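Local coordinates for DNA mismatch repair protein MutS (Thermus aquaticus, PDB 1EWQ) that takes part in DNA mismatch repair, binding mismatched DNA, probably as the recognition step, and has a weak ATPase activity, at residues 127-132 with 283-288; 131-136 with 171-176; 150-155 with 331-336; 337-342 with 515-520. All coordinates share one frame; numbering follows the deposited sequence.

Contacts 1 and 3 join the loop before strand 134-139 and a turn of the domain II sheet to helices of MutS domain III; contact 2 lies within domain II, and contact 4 between two domain III helices. Contacts 1 and 2 share Ala131 and Asn132, with centres about 12 Å apart. Contact 3 lies about 10 Å from contact 1, centre to centre, and Arg334 ties the two together through the carbonyls of Pro128 and Glu130. Contacts 3 and 4 both use helix 332-340, with centres about 7 Å apart. All four lie away from the predicted ATP-binding site, and the nearest atoms to the bound nucleic acid are about 20 Å away, in contact 4.

Contact 1 (127-132 with 283-288); sequences LPREAN and PGRRLL
A polar loop-to-helix contact is formed where Arg129, Glu130 and Ala131, in the loop leading to strand 134-139, meet Arg285 and Arg286 of helix 282-293. Arg285 starts out with CG anti to its backbone N (chi1 177°), and its chain bends at chi3. Its guanidinium lies with the CD of Arg129 over one face, offset toward the rim, 3.1 Å from Arg285 NH1. The two arginine side chains cross at about a right angle, and the like charges come close, Arg129 NE lying 4.2 Å from Arg285 NH2. Glu130 probably offsets some of that repulsion. Its bent chain brings OE2 to the guanidinium edge, in a salt bridge whose hydrogen bond, from Arg285 NH1 to Glu130 OE2 at 3.3 Å, is weak. Arg285 NE has a second acid, Asp277. An alanine in place of Arg285 would probably leave Glu130 and Asp277 without their cationic mate and open a gap beneath the CD of Arg129. Arg286 binds the loop backbone: its NH1 donates to Arg129 O at 3.1 Å, nearly along the C=O axis (164°). Its CD packs 4.1 Å from Ala131 CB. The guanidinium of Arg286 is further anchored by salt bridges to Asp331 and Glu333. Helix 282-293 thus stands between the loop on one flank and helix 514-540, on which Pro283, Leu287 and Leu288 rest, while Arg334 of helix 332-340 touches Arg286 and binds the loop carbonyls of Pro128 and Glu130.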
# COMPACT_ATOMS: atom_id res chain seq x y z
N LEU C 127 -17.72 -8.08 -1.32
CA LEU C 127 -17.56 -8.44 -2.72
C LEU C 127 -17.43 -7.25 -3.66
O LEU C 127 -17.95 -6.17 -3.39
CB LEU C 127 -18.77 -9.26 -3.18
CG LEU C 127 -18.86 -10.71 -2.71
CD1 LEU C 127 -20.28 -11.22 -2.90
CD2 LEU C 127 -17.84 -11.55 -3.47
N PRO C 128 -16.73 -7.45 -4.78
CA PRO C 128 -16.55 -6.39 -5.77
C PRO C 128 -17.76 -6.53 -6.70
O PRO C 128 -18.50 -7.51 -6.60
CB PRO C 128 -15.25 -6.77 -6.46
CG PRO C 128 -15.33 -8.26 -6.49
CD PRO C 128 -15.88 -8.62 -5.11
N ARG C 129 -17.99 -5.56 -7.58
CA ARG C 129 -19.12 -5.67 -8.50
C ARG C 129 -18.86 -6.82 -9.45
O ARG C 129 -19.76 -7.57 -9.82
CB ARG C 129 -19.28 -4.37 -9.31
CG ARG C 129 -20.55 -3.58 -9.03
CD ARG C 129 -20.59 -2.30 -9.86
NE ARG C 129 -21.72 -1.44 -9.47
CZ ARG C 129 -22.94 -1.50 -10.00
NH1 ARG C 129 -23.20 -2.37 -10.96
NH2 ARG C 129 -23.89 -0.69 -9.56
N GLU C 130 -17.59 -6.95 -9.84
CA GLU C 130 -17.12 -7.99 -10.75
C GLU C 130 -17.29 -9.42 -10.23
O GLU C 130 -17.61 -9.65 -9.07
CB GLU C 130 -15.63 -7.77 -11.05
CG GLU C 130 -15.27 -6.47 -11.74
CD GLU C 130 -15.56 -5.24 -10.90
OE1 GLU C 130 -15.38 -5.29 -9.67
OE2 GLU C 130 -15.96 -4.21 -11.49
N ALA C 131 -17.06 -10.39 -11.11
CA ALA C 131 -17.15 -11.79 -10.74
C ALA C 131 -16.02 -12.07 -9.76
O ALA C 131 -14.93 -11.52 -9.89
CB ALA C 131 -17.03 -12.67 -11.96
N ASN C 132 -16.29 -12.93 -8.79
CA ASN C 132 -15.31 -13.29 -7.78
C ASN C 132 -15.12 -14.81 -7.90
O ASN C 132 -15.96 -15.59 -7.44
CB ASN C 132 -15.83 -12.90 -6.41
CG ASN C 132 -14.78 -12.99 -5.34
OD1 ASN C 132 -14.88 -13.82 -4.43
ND2 ASN C 132 -13.77 -12.14 -5.44
N PRO C 283 -24.67 -7.18 -12.71
CA PRO C 283 -24.78 -8.30 -13.66
C PRO C 283 -24.34 -7.85 -15.06
O PRO C 283 -23.75 -8.62 -15.82
CB PRO C 283 -26.27 -8.64 -13.62
CG PRO C 283 -26.66 -8.31 -12.19
CD PRO C 283 -25.93 -6.99 -11.95
N GLY C 284 -24.62 -6.59 -15.38
CA GLY C 284 -24.24 -6.02 -16.66
C GLY C 284 -22.75 -5.81 -16.73
O GLY C 284 -22.13 -6.16 -17.73
N ARG C 285 -22.15 -5.24 -15.70
CA ARG C 285 -20.70 -5.05 -15.71
C ARG C 285 -20.01 -6.41 -15.85
O ARG C 285 -19.02 -6.54 -16.56
CB ARG C 285 -20.21 -4.38 -14.42
CG ARG C 285 -18.70 -4.22 -14.38
CD ARG C 285 -18.22 -3.43 -13.16
NE ARG C 285 -18.72 -2.06 -13.19
CZ ARG C 285 -18.54 -1.17 -12.22
NH1 ARG C 285 -17.86 -1.49 -11.12
NH2 ARG C 285 -19.07 0.04 -12.33
N ARG C 286 -20.55 -7.42 -15.15
CA ARG C 286 -19.98 -8.76 -15.21
C ARG C 286 -20.14 -9.38 -16.61
O ARG C 286 -19.20 -10.00 -17.12
CB ARG C 286 -20.63 -9.68 -14.16
CG ARG C 286 -20.20 -9.38 -12.69
CD ARG C 286 -20.55 -10.55 -11.75
NE ARG C 286 -22.00 -10.79 -11.68
CZ ARG C 286 -22.80 -10.17 -10.82
NH1 ARG C 286 -22.31 -9.29 -9.96
NH2 ARG C 286 -24.11 -10.40 -10.86
N LEU C 287 -21.30 -9.21 -17.22
CA LEU C 287 -21.52 -9.73 -18.55
C LEU C 287 -20.56 -9.07 -19.54
O LEU C 287 -19.96 -9.74 -20.38
CB LEU C 287 -22.95 -9.48 -19.01
CG LEU C 287 -23.27 -10.04 -20.41
CD1 LEU C 287 -23.28 -11.57 -20.33
CD2 LEU C 287 -24.63 -9.51 -20.90
N LEU C 288 -20.40 -7.75 -19.44
CA LEU C 288 -19.50 -7.04 -20.35
C LEU C 288 -18.08 -7.55 -20.15
O LEU C 288 -17.34 -7.75 -21.11
CB LEU C 288 -19.55 -5.53 -20.12
CG LEU C 288 -18.63 -4.69 -21.01
CD1 LEU C 288 -18.75 -5.14 -22.46
CD2 LEU C 288 -18.96 -3.20 -20.87

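Contact 2 (131-136 with 171-176); sequences ANYLAA and FRHRPA
Tyr133 meets His173 and Pro175, and its side chain can be traced outward across the contact. The CB packs near the start of the proline, 4.1 Å from Pro175 CA. CG stands anti to the carbonyl carbon (chi1 -62°), beside the backbone N; from there CD1 comes to 3.5 Å from His173 O, which lies at the ring edge near its plane. One atom further, CE1 lies at the edge of the imidazole, 3.9 Å from His173 ND1. The two rings form an offset edge-to-face pair, the edge of His173 turned toward the face of Tyr133 with planes 80° apart. Phe147 joins the group, stacked on His173 and also meeting Tyr133. At the tip, the tyrosine OH is hydrogen-bonded to Glu154, outside this pair of segments. The backbone of Tyr133 is gripped as well. Its O accepts from Ala176 N at 2.8 Å. A water accepts from Tyr133 N and donates to Ala131 O and, at 2.9 Å, to Arg174 O, so that one molecule bridges three backbone groups. Pro175 completes the apolar side, its CB 3.7 Å from Ala135 CB. Arg174, the first residue past the helix, takes positive phi, and the chain turns toward strand 177-180. This strand runs parallel to and beside strand 134-139, so the contact lies at the return of a beta-alpha-beta crossover (154-160, 163-173, 177-180) in the mixed sheet of MutS domain II, whose strand order is as in the RNase H-like fold.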
# COMPACT_ATOMS: atom_id res chain seq x y z
N ALA C 131 -17.06 -10.39 -11.11
CA ALA C 131 -17.15 -11.79 -10.74
C ALA C 131 -16.02 -12.07 -9.76
O ALA C 131 -14.93 -11.52 -9.89
CB ALA C 131 -17.03 -12.67 -11.96
N ASN C 132 -16.29 -12.93 -8.79
CA ASN C 132 -15.31 -13.29 -7.78
C ASN C 132 -15.12 -14.81 -7.90
O ASN C 132 -15.96 -15.59 -7.44
CB ASN C 132 -15.83 -12.90 -6.41
CG ASN C 132 -14.78 -12.99 -5.34
OD1 ASN C 132 -14.88 -13.82 -4.43
ND2 ASN C 132 -13.77 -12.14 -5.44
N TYR C 133 -14.01 -15.21 -8.51
CA TYR C 133 -13.77 -16.63 -8.74
C TYR C 133 -12.82 -17.37 -7.81
O TYR C 133 -11.76 -16.87 -7.43
CB TYR C 133 -13.23 -16.87 -10.16
CG TYR C 133 -14.15 -16.49 -11.30
CD1 TYR C 133 -13.80 -15.46 -12.19
CD2 TYR C 133 -15.33 -17.19 -11.54
CE1 TYR C 133 -14.62 -15.14 -13.27
CE2 TYR C 133 -16.15 -16.88 -12.62
CZ TYR C 133 -15.79 -15.85 -13.48
OH TYR C 133 -16.60 -15.55 -14.55
N LEU C 134 -13.24 -18.59 -7.48
CA LEU C 134 -12.41 -19.53 -6.73
C LEU C 134 -12.00 -20.38 -7.93
O LEU C 134 -12.85 -20.78 -8.72
CB LEU C 134 -13.23 -20.39 -5.77
CG LEU C 134 -12.48 -21.59 -5.16
CD1 LEU C 134 -11.31 -21.11 -4.33
CD2 LEU C 134 -13.41 -22.43 -4.30
N ALA C 135 -10.71 -20.64 -8.08
CA ALA C 135 -10.24 -21.45 -9.19
C ALA C 135 -9.54 -22.71 -8.68
O ALA C 135 -8.99 -22.71 -7.58
CB ALA C 135 -9.29 -20.63 -10.07
N ALA C 136 -9.57 -23.76 -9.49
CA ALA C 136 -8.92 -25.03 -9.15
C ALA C 136 -8.20 -25.57 -10.37
O ALA C 136 -8.76 -25.63 -11.47
CB ALA C 136 -9.95 -26.04 -8.65
N PHE C 171 -5.23 -16.41 -16.00
CA PHE C 171 -5.07 -14.96 -15.94
C PHE C 171 -6.28 -14.15 -16.43
O PHE C 171 -6.69 -13.19 -15.78
CB PHE C 171 -3.86 -14.51 -16.73
CG PHE C 171 -3.57 -13.06 -16.59
CD1 PHE C 171 -2.84 -12.59 -15.52
CD2 PHE C 171 -4.09 -12.15 -17.51
CE1 PHE C 171 -2.62 -11.23 -15.35
CE2 PHE C 171 -3.88 -10.78 -17.34
CZ PHE C 171 -3.14 -10.32 -16.27
N ARG C 172 -6.85 -14.52 -17.57
CA ARG C 172 -8.00 -13.77 -18.07
C ARG C 172 -9.17 -13.79 -17.08
O ARG C 172 -10.06 -12.94 -17.16
CB ARG C 172 -8.45 -14.29 -19.45
CG ARG C 172 -8.31 -15.79 -19.66
CD ARG C 172 -9.09 -16.38 -20.85
NE ARG C 172 -9.24 -15.51 -22.02
CZ ARG C 172 -9.39 -15.95 -23.27
NH1 ARG C 172 -9.39 -17.26 -23.50
NH2 ARG C 172 -9.57 -15.11 -24.28
N HIS C 173 -9.19 -14.73 -16.14
CA HIS C 173 -10.27 -14.79 -15.16
C HIS C 173 -9.94 -14.08 -13.86
O HIS C 173 -10.83 -13.80 -13.07
CB HIS C 173 -10.65 -16.24 -14.85
CG HIS C 173 -11.34 -16.93 -15.98
ND1 HIS C 173 -12.71 -16.88 -16.17
CD2 HIS C 173 -10.85 -17.67 -17.00
CE1 HIS C 173 -13.03 -17.55 -17.26
NE2 HIS C 173 -11.92 -18.04 -17.79
N ARG C 174 -8.66 -13.79 -13.65
CA ARG C 174 -8.21 -13.12 -12.44
C ARG C 174 -8.93 -13.66 -11.20
O ARG C 174 -9.66 -12.94 -10.52
CB ARG C 174 -8.43 -11.60 -12.57
CG ARG C 174 -7.47 -10.92 -13.58
CD ARG C 174 -5.98 -11.03 -13.15
NE ARG C 174 -5.59 -12.42 -12.95
CZ ARG C 174 -4.50 -12.84 -12.32
NH1 ARG C 174 -3.63 -11.96 -11.81
NH2 ARG C 174 -4.28 -14.14 -12.17
N PRO C 175 -8.71 -14.95 -10.89
CA PRO C 175 -9.33 -15.60 -9.73
C PRO C 175 -8.89 -14.89 -8.47
O PRO C 175 -7.83 -14.28 -8.44
CB PRO C 175 -8.78 -17.02 -9.80
CG PRO C 175 -7.40 -16.79 -10.33
CD PRO C 175 -7.64 -15.79 -11.45
N ALA C 176 -9.70 -14.97 -7.42
CA ALA C 176 -9.36 -14.32 -6.16
C ALA C 176 -8.69 -15.32 -5.23
O ALA C 176 -8.02 -14.94 -4.27
CB ALA C 176 -10.63 -13.75 -5.51
O HOH W 1 -12.38 -13.17 -9.45

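Contact 3 (150-155 with 331-336); sequences VSTGEF and DLERLA
A G1 beta bulge hairpin carries Ser151 and Thr152 onto Glu333 and Arg334, in the first turn of helix 332-340. The hairpin joins strands 143-149 and 154-160; Gly153 and Glu154 form the bulge opposite Asp149, and Thr152 OG1 accepts from Glu154 N in an ST turn. The central bond runs from Arg334 NE to Ser151 OG and is 2.8 Å long. It is bent, 135° at the hydrogen, and the hydroxyl lies 29° out of the guanidinium plane. Arg334 is extended from CG to NE, and its CG runs past the serine carbonyl, 3.4 Å from Ser151 O. That carbonyl also receives a CA-H...O contact from Arg334 CA at 3.6 Å, and a water donates both to it and to Arg334 O. Thr152 crosses the Glu333 chain obliquely: its CB lies 3.7 Å from Glu333 OE2, and its CG2 packs 4.0 Å from Arg334 CG. The other carboxylate oxygen, Glu333 OE1, is held by Arg286. At the start of the helix Asp331 is the N-cap, its OD1 accepting from Arg334 N at 2.9 Å from above the carboxylate plane. Beyond NE, the guanidinium of Arg334 donates from NH1 and NH2 to the carbonyls of Pro128 and Glu130. An alanine in place of Arg334 would probably leave those two carbonyls and Ser151 OG without this donor and loosen the hairpin and loop from the helix. Ser151 OG is also bonded to Asp149 OD1, to which it probably donates, a carboxylate being the likelier acceptor; cation, hydroxyl and carboxylate thus form a chain of polar contacts joining a domain II turn to a domain III helix.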
# COMPACT_ATOMS: atom_id res chain seq x y z
N VAL C 150 -19.15 -18.48 -6.10
CA VAL C 150 -20.14 -18.87 -5.11
C VAL C 150 -21.28 -17.87 -4.95
O VAL C 150 -22.38 -18.26 -4.57
CB VAL C 150 -19.45 -19.11 -3.74
CG1 VAL C 150 -20.41 -19.72 -2.76
CG2 VAL C 150 -18.23 -20.02 -3.93
N SER C 151 -21.04 -16.59 -5.24
CA SER C 151 -22.09 -15.58 -5.09
C SER C 151 -23.12 -15.61 -6.22
O SER C 151 -24.22 -15.07 -6.07
CB SER C 151 -21.50 -14.16 -4.99
OG SER C 151 -21.09 -13.67 -6.25
N THR C 152 -22.79 -16.22 -7.34
CA THR C 152 -23.73 -16.28 -8.47
C THR C 152 -24.06 -17.70 -8.89
O THR C 152 -25.09 -17.94 -9.52
CB THR C 152 -23.17 -15.56 -9.71
OG1 THR C 152 -22.06 -16.29 -10.23
CG2 THR C 152 -22.73 -14.13 -9.35
N GLY C 153 -23.20 -18.64 -8.53
CA GLY C 153 -23.43 -20.02 -8.90
C GLY C 153 -22.75 -20.35 -10.22
O GLY C 153 -22.85 -21.48 -10.69
N GLU C 154 -22.08 -19.37 -10.83
CA GLU C 154 -21.39 -19.63 -12.09
C GLU C 154 -20.41 -20.76 -11.80
O GLU C 154 -19.62 -20.70 -10.86
CB GLU C 154 -20.64 -18.40 -12.61
CG GLU C 154 -20.07 -18.63 -14.00
CD GLU C 154 -19.48 -17.39 -14.65
OE1 GLU C 154 -19.12 -16.43 -13.93
OE2 GLU C 154 -19.36 -17.39 -15.90
N PHE C 155 -20.49 -21.79 -12.63
CA PHE C 155 -19.70 -23.00 -12.44
C PHE C 155 -19.22 -23.48 -13.82
O PHE C 155 -20.02 -23.97 -14.63
CB PHE C 155 -20.63 -24.00 -11.75
CG PHE C 155 -19.96 -25.24 -11.24
CD1 PHE C 155 -18.66 -25.20 -10.75
CD2 PHE C 155 -20.68 -26.42 -11.16
CE1 PHE C 155 -18.09 -26.35 -10.19
CE2 PHE C 155 -20.12 -27.56 -10.60
CZ PHE C 155 -18.83 -27.53 -10.12
N ASP C 331 -28.68 -6.07 -7.67
CA ASP C 331 -28.08 -7.26 -8.30
C ASP C 331 -29.00 -8.46 -8.00
O ASP C 331 -28.85 -9.13 -6.97
CB ASP C 331 -26.69 -7.50 -7.68
CG ASP C 331 -25.94 -8.66 -8.33
OD1 ASP C 331 -26.58 -9.57 -8.89
OD2 ASP C 331 -24.69 -8.65 -8.27
N LEU C 332 -29.96 -8.73 -8.89
CA LEU C 332 -30.90 -9.82 -8.68
C LEU C 332 -30.33 -11.23 -8.77
O LEU C 332 -30.92 -12.19 -8.27
CB LEU C 332 -32.08 -9.67 -9.64
CG LEU C 332 -33.18 -8.69 -9.18
CD1 LEU C 332 -32.56 -7.38 -8.72
CD2 LEU C 332 -34.16 -8.47 -10.32
N GLU C 333 -29.18 -11.35 -9.43
CA GLU C 333 -28.52 -12.64 -9.56
C GLU C 333 -27.90 -13.03 -8.21
O GLU C 333 -28.09 -14.16 -7.74
CB GLU C 333 -27.46 -12.58 -10.66
CG GLU C 333 -26.56 -13.80 -10.73
CD GLU C 333 -25.70 -13.81 -11.98
OE1 GLU C 333 -25.20 -12.74 -12.39
OE2 GLU C 333 -25.50 -14.90 -12.55
N ARG C 334 -27.18 -12.11 -7.58
CA ARG C 334 -26.57 -12.40 -6.28
C ARG C 334 -27.64 -12.46 -5.18
O ARG C 334 -27.48 -13.14 -4.17
CB ARG C 334 -25.51 -11.35 -5.93
CG ARG C 334 -24.17 -11.68 -6.54
CD ARG C 334 -23.11 -10.64 -6.23
NE ARG C 334 -21.83 -11.03 -6.82
CZ ARG C 334 -20.80 -10.21 -6.99
NH1 ARG C 334 -20.89 -8.94 -6.63
NH2 ARG C 334 -19.67 -10.67 -7.50
N LEU C 335 -28.74 -11.75 -5.41
CA LEU C 335 -29.85 -11.71 -4.47
C LEU C 335 -30.55 -13.08 -4.51
O LEU C 335 -30.94 -13.64 -3.49
CB LEU C 335 -30.81 -10.59 -4.87
CG LEU C 335 -31.72 -9.96 -3.81
CD1 LEU C 335 -32.75 -10.97 -3.32
CD2 LEU C 335 -30.85 -9.46 -2.66
N ALA C 336 -30.68 -13.63 -5.72
CA ALA C 336 -31.31 -14.94 -5.89
C ALA C 336 -30.51 -16.01 -5.14
O ALA C 336 -31.08 -16.86 -4.45
CB ALA C 336 -31.38 -15.28 -7.38
O HOH W 2 -25.07 -13.91 -3.44

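Contact 4 (337-342 with 515-520); sequences TRLELG and EALREA
Extended chains bring Glu340 and Arg518 together tip to tip: the glutamate runs straight beyond CG (chi2 165°), and the arginine is stretched from CG to NE (chi3 173°). The carboxylate then meets the NE and NH2 edge of the guanidinium in a paired salt bridge. Arg518 NE donates to Glu340 OE2 at 3.1 Å with an angle of 171° at the hydrogen, on the syn side of the oxygen but tilted from the carboxylate plane. The companion bond, from NH2 to OE1, is less certain because the place of OE1 is in doubt. Arg518 NH2 also gives a weak bond to Thr337 OG1 at 2.8 Å, and NH1 binds the carbonyl of Thr152, so the guanidinium is fixed from several sides. The main partner of Thr337 OG1 is Ser151 O. Glu515 OE1 lies 4.1 Å from Glu340 OE2, a like charge that Arg518 probably helps to offset. Away from the ions, Leu339 and Leu517 cross at about a right angle, with Leu339 CD1 3.5 Å from Leu517 CD2. The pattern is a helix-to-helix contact of MutS domain III, a salt bridge beside a leucine pair, where helix 332-340, closing at Gly342 in a Schellman motif, packs on helix 514-540.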
# COMPACT_ATOMS: atom_id res chain seq x y z
N THR C 337 -29.18 -15.95 -5.29
CA THR C 337 -28.26 -16.90 -4.65
C THR C 337 -28.37 -16.84 -3.12
O THR C 337 -28.39 -17.88 -2.46
CB THR C 337 -26.79 -16.62 -5.05
OG1 THR C 337 -26.66 -16.68 -6.48
CG2 THR C 337 -25.85 -17.65 -4.42
N ARG C 338 -28.41 -15.63 -2.57
CA ARG C 338 -28.53 -15.50 -1.12
C ARG C 338 -29.88 -16.06 -0.68
O ARG C 338 -29.98 -16.70 0.37
CB ARG C 338 -28.39 -14.03 -0.70
CG ARG C 338 -26.97 -13.49 -0.85
CD ARG C 338 -26.83 -12.04 -0.42
NE ARG C 338 -26.96 -11.85 1.02
CZ ARG C 338 -26.10 -12.29 1.94
NH1 ARG C 338 -25.01 -12.98 1.60
NH2 ARG C 338 -26.32 -12.03 3.23
N LEU C 339 -30.91 -15.83 -1.48
CA LEU C 339 -32.23 -16.35 -1.18
C LEU C 339 -32.18 -17.88 -1.15
O LEU C 339 -32.62 -18.50 -0.19
CB LEU C 339 -33.26 -15.90 -2.23
CG LEU C 339 -33.89 -14.51 -2.05
CD1 LEU C 339 -34.64 -14.10 -3.31
CD2 LEU C 339 -34.82 -14.53 -0.84
N GLU C 340 -31.63 -18.47 -2.21
CA GLU C 340 -31.55 -19.93 -2.32
C GLU C 340 -30.72 -20.55 -1.20
O GLU C 340 -31.00 -21.67 -0.78
CB GLU C 340 -30.94 -20.34 -3.68
CG GLU C 340 -31.74 -19.89 -4.90
CD GLU C 340 -30.95 -20.00 -6.20
OE1 GLU C 340 -29.70 -19.98 -6.15
OE2 GLU C 340 -31.58 -20.10 -7.27
N LEU C 341 -29.70 -19.83 -0.73
CA LEU C 341 -28.83 -20.32 0.33
C LEU C 341 -29.33 -20.02 1.74
O LEU C 341 -28.65 -20.32 2.71
CB LEU C 341 -27.42 -19.74 0.16
CG LEU C 341 -26.61 -20.29 -1.02
CD1 LEU C 341 -25.30 -19.53 -1.19
CD2 LEU C 341 -26.35 -21.77 -0.79
N GLY C 342 -30.51 -19.42 1.85
CA GLY C 342 -31.05 -19.09 3.16
C GLY C 342 -30.32 -18.01 3.93
O GLY C 342 -30.34 -18.00 5.16
N GLU C 515 -35.58 -18.55 -9.33
CA GLU C 515 -35.29 -18.78 -10.74
C GLU C 515 -35.78 -17.62 -11.64
O GLU C 515 -35.08 -17.23 -12.57
CB GLU C 515 -35.92 -20.11 -11.17
CG GLU C 515 -35.13 -20.82 -12.25
CD GLU C 515 -33.64 -20.88 -11.94
OE1 GLU C 515 -33.27 -21.27 -10.81
OE2 GLU C 515 -32.83 -20.52 -12.84
N ALA C 516 -36.96 -17.09 -11.36
CA ALA C 516 -37.48 -15.98 -12.17
C ALA C 516 -36.58 -14.77 -11.95
O ALA C 516 -36.34 -13.98 -12.86
CB ALA C 516 -38.93 -15.65 -11.78
N LEU C 517 -36.06 -14.63 -10.74
CA LEU C 517 -35.17 -13.53 -10.43
C LEU C 517 -33.91 -13.63 -11.28
O LEU C 517 -33.50 -12.66 -11.88
CB LEU C 517 -34.81 -13.54 -8.94
CG LEU C 517 -35.65 -12.66 -8.02
CD1 LEU C 517 -37.11 -12.88 -8.27
CD2 LEU C 517 -35.29 -12.96 -6.56
N ARG C 518 -33.30 -14.81 -11.32
CA ARG C 518 -32.09 -15.01 -12.12
C ARG C 518 -32.37 -14.65 -13.59
O ARG C 518 -31.62 -13.91 -14.22
CB ARG C 518 -31.62 -16.46 -12.04
CG ARG C 518 -31.07 -16.87 -10.69
CD ARG C 518 -30.55 -18.32 -10.70
NE ARG C 518 -29.88 -18.64 -9.44
CZ ARG C 518 -28.66 -18.24 -9.14
NH1 ARG C 518 -27.95 -17.51 -10.00
NH2 ARG C 518 -28.14 -18.56 -7.95
N GLU C 519 -33.46 -15.20 -14.11
CA GLU C 519 -33.91 -14.98 -15.48
C GLU C 519 -34.08 -13.49 -15.79
O GLU C 519 -33.61 -13.01 -16.82
CB GLU C 519 -35.22 -15.75 -15.68
CG GLU C 519 -36.05 -15.35 -16.88
CD GLU C 519 -37.20 -16.32 -17.12
OE1 GLU C 519 -37.83 -16.78 -16.12
OE2 GLU C 519 -37.48 -16.63 -18.30
N ALA C 520 -34.75 -12.77 -14.89
CA ALA C 520 -34.95 -11.33 -15.08
C ALA C 520 -33.58 -10.66 -15.05
O ALA C 520 -33.32 -9.68 -15.75
CB ALA C 520 -35.83 -10.78 -13.97